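Local coordinates for Ycf54 protein (Thermosynechococcus elongatus, PDB 3HZE) that is of unproven function but probably assists the magnesium-protoporphyrin IX monomethyl ester cyclase step of chlorophyll synthesis, as its cyanobacterial relatives do, at residues Y4-A9 against A55-R60; I38-V43 against Q73-W78. One frame throughout, in Å; residues are numbered along the deposited sequence.

Contact 1: Y4-A9 against A55-R60; sequences YYYILA and AEQKAR
Tyr6 and Gln57 reach toward each other from opposite directions between strand 3-10 and the short helix 55-60, which lies on the face of this ferredoxin-like sheet away from the two long helices. The tight part is polar. Tyr6 OH donates a very short hydrogen bond, 2.5 Å, to Gln57 OE1, which sits at the edge of the phenol ring and in its plane. The amide is turned 78° from that ring, so the two flat groups stand nearly perpendicular. Beyond CG the Gln57 chain runs extended, carrying its amide from the helix across to the sheet. Its NE2 binds Met88 O, so both ends of the amide are held, while the Tyr6 ring also meets that of Phe48. A phenylalanine in place of Tyr6 lacks the hydroxyl, and Gln57 OE1 would probably lose this donor, leaving the amide freer to turn about its bond to Met88. The outer side of the helix is looser: Arg60 NH1 and Glu56 OE1, on exposed residues, are 3.8 Å apart, a long salt bridge, and Lys58 NZ pairs with Glu50. Back on the packed side, the apolar touch is Leu8 CD2 against Gln57 CB, 4.2 Å.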
ATOM      1  N   TYR A   4      -0.428  -6.452   8.768  1.00 16.85           N
ATOM      2  CA  TYR A   4      -0.101  -5.479   7.735  1.00 15.55           C
ATOM      3  C   TYR A   4      -1.284  -4.551   7.491  1.00 15.98           C
ATOM      4  O   TYR A   4      -2.403  -5.010   7.261  1.00 16.10           O
ATOM      5  CB  TYR A   4       0.247  -6.213   6.442  1.00 15.14           C
ATOM      6  CG  TYR A   4       1.496  -7.041   6.558  1.00 12.45           C
ATOM      7  CD1 TYR A   4       2.739  -6.498   6.248  1.00 14.55           C
ATOM      8  CD2 TYR A   4       1.447  -8.356   7.022  1.00 15.23           C
ATOM      9  CE1 TYR A   4       3.906  -7.237   6.397  1.00 14.97           C
ATOM     10  CE2 TYR A   4       2.620  -9.111   7.176  1.00 15.90           C
ATOM     11  CZ  TYR A   4       3.842  -8.541   6.861  1.00 17.52           C
ATOM     12  OH  TYR A   4       5.004  -9.270   6.998  1.00 20.22           O
ATOM     13  N   TYR A   5      -1.034  -3.249   7.539  1.00 12.83           N
ATOM     14  CA  TYR A   5      -2.080  -2.258   7.305  1.00 13.11           C
ATOM     15  C   TYR A   5      -1.836  -1.702   5.909  1.00 13.13           C
ATOM     16  O   TYR A   5      -0.691  -1.659   5.448  1.00 11.98           O
ATOM     17  CB  TYR A   5      -1.984  -1.146   8.349  1.00 12.43           C
ATOM     18  CG  TYR A   5      -2.056  -1.667   9.765  1.00 16.79           C
ATOM     19  CD1 TYR A   5      -3.283  -1.909  10.377  1.00 17.29           C
ATOM     20  CD2 TYR A   5      -0.895  -1.964  10.477  1.00 16.53           C
ATOM     21  CE1 TYR A   5      -3.355  -2.440  11.671  1.00 19.62           C
ATOM     22  CE2 TYR A   5      -0.951  -2.500  11.770  1.00 18.88           C
ATOM     23  CZ  TYR A   5      -2.187  -2.733  12.359  1.00 20.05           C
ATOM     24  OH  TYR A   5      -2.249  -3.261  13.633  1.00 20.74           O
ATOM     25  N   TYR A   6      -2.888  -1.267   5.226  1.00 11.86           N
ATOM     26  CA  TYR A   6      -2.679  -0.772   3.871  1.00 13.20           C
ATOM     27  C   TYR A   6      -3.739   0.184   3.367  1.00 12.62           C
ATOM     28  O   TYR A   6      -4.868   0.191   3.851  1.00 13.66           O
ATOM     29  CB  TYR A   6      -2.632  -1.962   2.909  1.00 13.26           C
ATOM     30  CG  TYR A   6      -3.980  -2.654   2.777  1.00 16.61           C
ATOM     31  CD1 TYR A   6      -4.971  -2.147   1.939  1.00 14.73           C
ATOM     32  CD2 TYR A   6      -4.284  -3.775   3.549  1.00 16.78           C
ATOM     33  CE1 TYR A   6      -6.243  -2.743   1.879  1.00 16.69           C
ATOM     34  CE2 TYR A   6      -5.543  -4.374   3.495  1.00 17.78           C
ATOM     35  CZ  TYR A   6      -6.515  -3.852   2.660  1.00 17.55           C
ATOM     36  OH  TYR A   6      -7.755  -4.445   2.617  1.00 16.74           O
ATOM     37  N   ILE A   7      -3.361   1.000   2.389  1.00 13.98           N
ATOM     38  CA  ILE A   7      -4.321   1.861   1.731  1.00 15.28           C
ATOM     39  C   ILE A   7      -4.297   1.308   0.303  1.00 15.75           C
ATOM     40  O   ILE A   7      -3.257   0.848  -0.174  1.00 14.79           O
ATOM     41  CB  ILE A   7      -3.930   3.357   1.708  1.00 18.76           C
ATOM     42  CG1 ILE A   7      -2.521   3.535   1.151  1.00 20.80           C
ATOM     43  CG2 ILE A   7      -4.112   3.958   3.095  1.00 20.84           C
ATOM     44  CD1 ILE A   7      -2.242   4.949   0.661  1.00 24.09           C
ATOM     45  N   LEU A   8      -5.441   1.319  -0.362  1.00 13.86           N
ATOM     46  CA  LEU A   8      -5.522   0.811  -1.721  1.00 13.95           C
ATOM     47  C   LEU A   8      -6.149   1.868  -2.621  1.00 12.10           C
ATOM     48  O   LEU A   8      -7.130   2.489  -2.244  1.00 13.41           O
ATOM     49  CB  LEU A   8      -6.377  -0.463  -1.741  1.00 12.93           C
ATOM     50  CG  LEU A   8      -6.709  -1.112  -3.084  1.00 15.20           C
ATOM     51  CD1 LEU A   8      -5.442  -1.704  -3.706  1.00 13.21           C
ATOM     52  CD2 LEU A   8      -7.757  -2.210  -2.853  1.00 15.38           C
ATOM     53  N   ALA A   9      -5.573   2.085  -3.799  1.00 13.96           N
ATOM     54  CA  ALA A   9      -6.124   3.064  -4.735  1.00 13.62           C
ATOM     55  C   ALA A   9      -5.692   2.750  -6.157  1.00 14.34           C
ATOM     56  O   ALA A   9      -4.739   1.991  -6.380  1.00 13.04           O
ATOM     57  CB  ALA A   9      -5.667   4.472  -4.356  1.00 14.02           C
ATOM     58  N   ALA A  55     -12.632  -9.452  -1.832  1.00 26.45           N
ATOM     59  CA  ALA A  55     -13.537  -9.329  -2.973  1.00 25.24           C
ATOM     60  C   ALA A  55     -14.273  -7.995  -3.086  1.00 24.43           C
ATOM     61  O   ALA A  55     -14.456  -7.469  -4.186  1.00 23.37           O
ATOM     62  CB  ALA A  55     -14.550 -10.475  -2.948  1.00 25.77           C
ATOM     63  N   GLU A  56     -14.704  -7.452  -1.955  1.00 25.00           N
ATOM     64  CA  GLU A  56     -15.442  -6.198  -1.960  1.00 27.87           C
ATOM     65  C   GLU A  56     -14.560  -5.022  -2.377  1.00 26.22           C
ATOM     66  O   GLU A  56     -14.946  -4.210  -3.220  1.00 24.83           O
ATOM     67  CB  GLU A  56     -16.043  -5.949  -0.572  1.00 31.44           C
ATOM     68  CG  GLU A  56     -17.330  -5.140  -0.581  1.00 38.94           C
ATOM     69  CD  GLU A  56     -17.134  -3.731  -1.097  1.00 43.34           C
ATOM     70  OE1 GLU A  56     -16.348  -2.981  -0.479  1.00 46.09           O
ATOM     71  OE2 GLU A  56     -17.764  -3.375  -2.117  1.00 46.17           O
ATOM     72  N   GLN A  57     -13.369  -4.936  -1.796  1.00 25.71           N
ATOM     73  CA  GLN A  57     -12.460  -3.846  -2.127  1.00 25.86           C
ATOM     74  C   GLN A  57     -11.962  -3.951  -3.560  1.00 23.92           C
ATOM     75  O   GLN A  57     -11.741  -2.937  -4.219  1.00 25.51           O
ATOM     76  CB  GLN A  57     -11.281  -3.820  -1.155  1.00 27.50           C
ATOM     77  CG  GLN A  57     -11.704  -3.584   0.289  1.00 28.36           C
ATOM     78  CD  GLN A  57     -10.582  -3.034   1.140  1.00 30.24           C
ATOM     79  OE1 GLN A  57      -9.446  -3.501   1.069  1.00 31.14           O
ATOM     80  NE2 GLN A  57     -10.898  -2.046   1.971  1.00 30.92           N
ATOM     81  N   LYS A  58     -11.789  -5.173  -4.051  1.00 24.31           N
ATOM     82  CA  LYS A  58     -11.330  -5.351  -5.422  1.00 23.28           C
ATOM     83  C   LYS A  58     -12.388  -4.823  -6.376  1.00 22.74           C
ATOM     84  O   LYS A  58     -12.073  -4.254  -7.416  1.00 22.15           O
ATOM     85  CB  LYS A  58     -11.072  -6.823  -5.735  1.00 25.36           C
ATOM     86  CG  LYS A  58     -10.626  -7.052  -7.170  1.00 25.55           C
ATOM     87  CD  LYS A  58     -10.610  -8.522  -7.536  1.00 28.87           C
ATOM     88  CE  LYS A  58     -10.235  -8.715  -9.005  1.00 31.76           C
ATOM     89  NZ  LYS A  58     -10.316 -10.147  -9.434  1.00 31.90           N
ATOM     90  N   ALA A  59     -13.650  -5.014  -6.017  1.00 22.56           N
ATOM     91  CA  ALA A  59     -14.750  -4.551  -6.855  1.00 23.48           C
ATOM     92  C   ALA A  59     -14.843  -3.030  -6.858  1.00 24.22           C
ATOM     93  O   ALA A  59     -15.097  -2.413  -7.894  1.00 24.37           O
ATOM     94  CB  ALA A  59     -16.063  -5.153  -6.358  1.00 25.12           C
ATOM     95  N   ARG A  60     -14.626  -2.427  -5.694  1.00 23.40           N
ATOM     96  CA  ARG A  60     -14.709  -0.980  -5.556  1.00 25.32           C
ATOM     97  C   ARG A  60     -13.528  -0.192  -6.117  1.00 24.88           C
ATOM     98  O   ARG A  60     -13.709   0.908  -6.639  1.00 25.27           O
ATOM     99  CB  ARG A  60     -14.893  -0.606  -4.085  1.00 28.91           C
ATOM    100  CG  ARG A  60     -16.263  -0.926  -3.519  1.00 34.28           C
ATOM    101  CD  ARG A  60     -16.332  -0.540  -2.052  1.00 38.98           C
ATOM    102  NE  ARG A  60     -15.942   0.850  -1.825  1.00 42.16           N
ATOM    103  CZ  ARG A  60     -15.912   1.425  -0.626  1.00 44.66           C
ATOM    104  NH1 ARG A  60     -16.250   0.728   0.451  1.00 44.84           N
ATOM    105  NH2 ARG A  60     -15.548   2.696  -0.501  1.00 44.67           N
TER

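Contact 2: I38-V43 against Q73-W78; sequences IDFWLV and QQFIQW
Phe40 and Phe75 make the whole of this buried contact, and its closest touch is apolar: Phe75 CE2 comes to 3.6 Å from Phe40 CB, with Phe75 CD2 at 3.9 Å from the same carbon. The helix ring therefore presses on the root of the strand side chain more than on its ring; Phe40 CG is 4.2 Å from Phe75 CE2. A chi1 of 175° swings the Phe75 ring away from its backbone N and out from helix 73-83 to the foot of Phe40, and the two side chains cross at about a right angle. As an aromatic pair they are oblique, planes at 60° and centroids 5.6 Å apart, and Tyr31 adds an edge-to-face pairing with Phe40. Topologically this is the inside of a ferredoxin-like βαββαβ fold, where helices 21-34 and 73-83 lie on one face of the antiparallel sheet and edge strand 40-44 runs beneath them. Arg27 of helix 21-34 makes cation-pi interactions with both rings. Hydrogen bonds flank the pair. Asp39 OD1, in the plane of the Phe40 ring at its edge, takes the hydroxyl of Tyr31, while Phe75 N is bonded to Asn72 OD1 at the start of helix 73-83.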
ATOM      1  N   ILE A  38      13.152  -0.036   7.311  1.00 14.49           N
ATOM      2  CA  ILE A  38      11.992   0.367   6.509  1.00 14.16           C
ATOM      3  C   ILE A  38      10.844  -0.609   6.748  1.00 13.45           C
ATOM      4  O   ILE A  38      11.022  -1.817   6.603  1.00 12.29           O
ATOM      5  CB  ILE A  38      12.310   0.355   4.993  1.00 13.19           C
ATOM      6  CG1 ILE A  38      13.468   1.310   4.683  1.00 16.67           C
ATOM      7  CG2 ILE A  38      11.073   0.745   4.200  1.00 12.83           C
ATOM      8  CD1 ILE A  38      13.222   2.717   5.128  1.00 15.63           C
ATOM      9  N   ASP A  39       9.673  -0.092   7.118  1.00 13.31           N
ATOM     10  CA  ASP A  39       8.514  -0.948   7.346  1.00 14.81           C
ATOM     11  C   ASP A  39       7.282  -0.486   6.572  1.00 12.70           C
ATOM     12  O   ASP A  39       6.152  -0.708   6.996  1.00 13.54           O
ATOM     13  CB  ASP A  39       8.182  -1.022   8.839  1.00 15.90           C
ATOM     14  CG  ASP A  39       7.897   0.341   9.438  1.00 16.40           C
ATOM     15  OD1 ASP A  39       7.938   1.343   8.693  1.00 13.69           O
ATOM     16  OD2 ASP A  39       7.631   0.411  10.652  1.00 19.28           O
ATOM     17  N   PHE A  40       7.515   0.183   5.447  1.00 11.75           N
ATOM     18  CA  PHE A  40       6.435   0.658   4.589  1.00 11.95           C
ATOM     19  C   PHE A  40       6.905   0.368   3.171  1.00 10.40           C
ATOM     20  O   PHE A  40       8.088   0.536   2.863  1.00  9.75           O
ATOM     21  CB  PHE A  40       6.192   2.158   4.780  1.00 10.74           C
ATOM     22  CG  PHE A  40       7.436   2.993   4.689  1.00 11.14           C
ATOM     23  CD1 PHE A  40       8.309   3.095   5.775  1.00 11.26           C
ATOM     24  CD2 PHE A  40       7.746   3.673   3.515  1.00 10.59           C
ATOM     25  CE1 PHE A  40       9.472   3.865   5.681  1.00  9.46           C
ATOM     26  CE2 PHE A  40       8.902   4.440   3.416  1.00  7.98           C
ATOM     27  CZ  PHE A  40       9.763   4.536   4.495  1.00  7.99           C
ATOM     28  N   TRP A  41       5.977  -0.050   2.312  1.00  8.95           N
ATOM     29  CA  TRP A  41       6.323  -0.437   0.947  1.00  8.68           C
ATOM     30  C   TRP A  41       5.244  -0.171  -0.101  1.00 10.71           C
ATOM     31  O   TRP A  41       4.044  -0.276   0.183  1.00 10.43           O
ATOM     32  CB  TRP A  41       6.616  -1.939   0.912  1.00  8.70           C
ATOM     33  CG  TRP A  41       7.539  -2.417   1.982  1.00 10.10           C
ATOM     34  CD1 TRP A  41       8.895  -2.422   1.940  1.00  9.08           C
ATOM     35  CD2 TRP A  41       7.172  -2.973   3.259  1.00 11.40           C
ATOM     36  NE1 TRP A  41       9.406  -2.946   3.104  1.00 11.08           N
ATOM     37  CE2 TRP A  41       8.371  -3.293   3.930  1.00 11.31           C
ATOM     38  CE3 TRP A  41       5.950  -3.229   3.894  1.00 11.22           C
ATOM     39  CZ2 TRP A  41       8.386  -3.864   5.213  1.00 13.28           C
ATOM     40  CZ3 TRP A  41       5.961  -3.795   5.170  1.00 14.72           C
ATOM     41  CH2 TRP A  41       7.175  -4.106   5.815  1.00 15.48           C
ATOM     42  N   LEU A  42       5.697   0.134  -1.318  1.00  7.64           N
ATOM     43  CA  LEU A  42       4.828   0.382  -2.467  1.00 10.66           C
ATOM     44  C   LEU A  42       4.606  -0.985  -3.121  1.00  9.62           C
ATOM     45  O   LEU A  42       5.566  -1.665  -3.474  1.00 10.90           O
ATOM     46  CB  LEU A  42       5.540   1.278  -3.483  1.00 12.11           C
ATOM     47  CG  LEU A  42       4.785   2.300  -4.338  1.00 17.90           C
ATOM     48  CD1 LEU A  42       5.510   2.408  -5.663  1.00 14.76           C
ATOM     49  CD2 LEU A  42       3.335   1.918  -4.555  1.00 17.89           C
ATOM     50  N   VAL A  43       3.352  -1.373  -3.305  1.00  9.62           N
ATOM     51  CA  VAL A  43       3.059  -2.658  -3.920  1.00 10.77           C
ATOM     52  C   VAL A  43       2.036  -2.504  -5.040  1.00 11.26           C
ATOM     53  O   VAL A  43       0.832  -2.500  -4.792  1.00 11.57           O
ATOM     54  CB  VAL A  43       2.506  -3.665  -2.881  1.00 11.46           C
ATOM     55  CG1 VAL A  43       2.368  -5.046  -3.520  1.00 10.23           C
ATOM     56  CG2 VAL A  43       3.436  -3.722  -1.659  1.00  9.39           C
ATOM     57  N   GLN A  73       0.627   1.049  11.715  1.00 14.02           N
ATOM     58  CA  GLN A  73      -0.744   1.461  11.454  1.00 13.75           C
ATOM     59  C   GLN A  73      -0.962   2.968  11.365  1.00 14.89           C
ATOM     60  O   GLN A  73      -1.766   3.422  10.555  1.00 15.33           O
ATOM     61  CB  GLN A  73      -1.685   0.864  12.504  1.00 14.67           C
ATOM     62  CG  GLN A  73      -3.131   1.313  12.373  1.00 17.59           C
ATOM     63  CD  GLN A  73      -4.062   0.539  13.285  1.00 21.42           C
ATOM     64  OE1 GLN A  73      -3.713   0.221  14.424  1.00 20.91           O
ATOM     65  NE2 GLN A  73      -5.258   0.240  12.793  1.00 23.85           N
ATOM     66  N   GLN A  74      -0.256   3.745  12.182  1.00 15.66           N
ATOM     67  CA  GLN A  74      -0.434   5.194  12.146  1.00 14.98           C
ATOM     68  C   GLN A  74      -0.027   5.808  10.819  1.00 13.55           C
ATOM     69  O   GLN A  74      -0.640   6.774  10.377  1.00 11.52           O
ATOM     70  CB  GLN A  74       0.334   5.857  13.293  1.00 18.01           C
ATOM     71  CG  GLN A  74      -0.370   5.712  14.643  1.00 21.92           C
ATOM     72  CD  GLN A  74      -0.673   4.264  14.991  1.00 25.11           C
ATOM     73  OE1 GLN A  74       0.237   3.439  15.117  1.00 28.13           O
ATOM     74  NE2 GLN A  74      -1.958   3.946  15.147  1.00 27.65           N
ATOM     75  N   PHE A  75       1.004   5.255  10.185  1.00 12.89           N
ATOM     76  CA  PHE A  75       1.448   5.773   8.898  1.00 11.42           C
ATOM     77  C   PHE A  75       0.331   5.594   7.876  1.00 12.20           C
ATOM     78  O   PHE A  75       0.073   6.476   7.058  1.00 12.06           O
ATOM     79  CB  PHE A  75       2.701   5.032   8.432  1.00 11.69           C
ATOM     80  CG  PHE A  75       3.149   5.415   7.057  1.00 10.86           C
ATOM     81  CD1 PHE A  75       3.429   6.743   6.740  1.00 10.10           C
ATOM     82  CD2 PHE A  75       3.276   4.451   6.067  1.00 12.67           C
ATOM     83  CE1 PHE A  75       3.830   7.102   5.448  1.00  8.87           C
ATOM     84  CE2 PHE A  75       3.677   4.800   4.769  1.00 11.48           C
ATOM     85  CZ  PHE A  75       3.954   6.127   4.463  1.00 10.83           C
ATOM     86  N   ILE A  76      -0.329   4.440   7.930  1.00 11.48           N
ATOM     87  CA  ILE A  76      -1.420   4.145   7.012  1.00 12.01           C
ATOM     88  C   ILE A  76      -2.606   5.053   7.309  1.00 11.52           C
ATOM     89  O   ILE A  76      -3.253   5.557   6.391  1.00 12.54           O
ATOM     90  CB  ILE A  76      -1.835   2.657   7.119  1.00 12.32           C
ATOM     91  CG1 ILE A  76      -0.675   1.776   6.647  1.00 12.98           C
ATOM     92  CG2 ILE A  76      -3.078   2.384   6.301  1.00 10.93           C
ATOM     93  CD1 ILE A  76      -0.222   2.059   5.196  1.00 10.80           C
ATOM     94  N   GLN A  77      -2.897   5.266   8.591  1.00 11.79           N
ATOM     95  CA  GLN A  77      -4.004   6.142   8.958  1.00 12.95           C
ATOM     96  C   GLN A  77      -3.682   7.560   8.487  1.00 11.87           C
ATOM     97  O   GLN A  77      -4.566   8.303   8.074  1.00 12.87           O
ATOM     98  CB  GLN A  77      -4.228   6.140  10.477  1.00 15.53           C
ATOM     99  CG  GLN A  77      -4.574   4.777  11.058  1.00 18.71           C
ATOM    100  CD  GLN A  77      -4.693   4.802  12.575  1.00 22.01           C
ATOM    101  OE1 GLN A  77      -3.845   5.373  13.265  1.00 21.50           O
ATOM    102  NE2 GLN A  77      -5.739   4.171  13.101  1.00 22.27           N
ATOM    103  N   TRP A  78      -2.410   7.935   8.556  1.00 11.89           N
ATOM    104  CA  TRP A  78      -1.998   9.259   8.114  1.00 11.56           C
ATOM    105  C   TRP A  78      -2.239   9.401   6.604  1.00 11.24           C
ATOM    106  O   TRP A  78      -2.745  10.429   6.138  1.00 10.39           O
ATOM    107  CB  TRP A  78      -0.523   9.482   8.441  1.00 12.32           C
ATOM    108  CG  TRP A  78       0.021  10.757   7.897  1.00 11.27           C
ATOM    109  CD1 TRP A  78      -0.103  12.006   8.434  1.00 13.16           C
ATOM    110  CD2 TRP A  78       0.764  10.912   6.683  1.00 12.17           C
ATOM    111  NE1 TRP A  78       0.518  12.931   7.630  1.00 13.43           N
ATOM    112  CE2 TRP A  78       1.060  12.286   6.548  1.00 11.97           C
ATOM    113  CE3 TRP A  78       1.210  10.019   5.694  1.00  8.90           C
ATOM    114  CZ2 TRP A  78       1.784  12.792   5.464  1.00 13.90           C
ATOM    115  CZ3 TRP A  78       1.931  10.521   4.618  1.00 11.21           C
ATOM    116  CH2 TRP A  78       2.212  11.897   4.511  1.00 10.87           C
TER

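In the fold
The two contacts lie on opposite faces of one sheet, their centres about 14 Å apart and on opposite sides of the middle of the chain. Along the chain the segments alternate, and strand 40-44 of contact 2 is followed by helix 55-60 of contact 1. Strand 3-10 joins them by its alternation: Tyr6 and Leu8 turn to helix 55-60 in contact 1, while Tyr5 and Ile7 turn to helix 73-83 of contact 2. There Tyr5 CE1 lies 3.5 Å from Gln73 CD, and Tyr5 CB is 3.6 Å from Ile76 CG1. One residue pair further along the strand, Ile7 CG2 meets Ile76 CG2 at 3.7 Å.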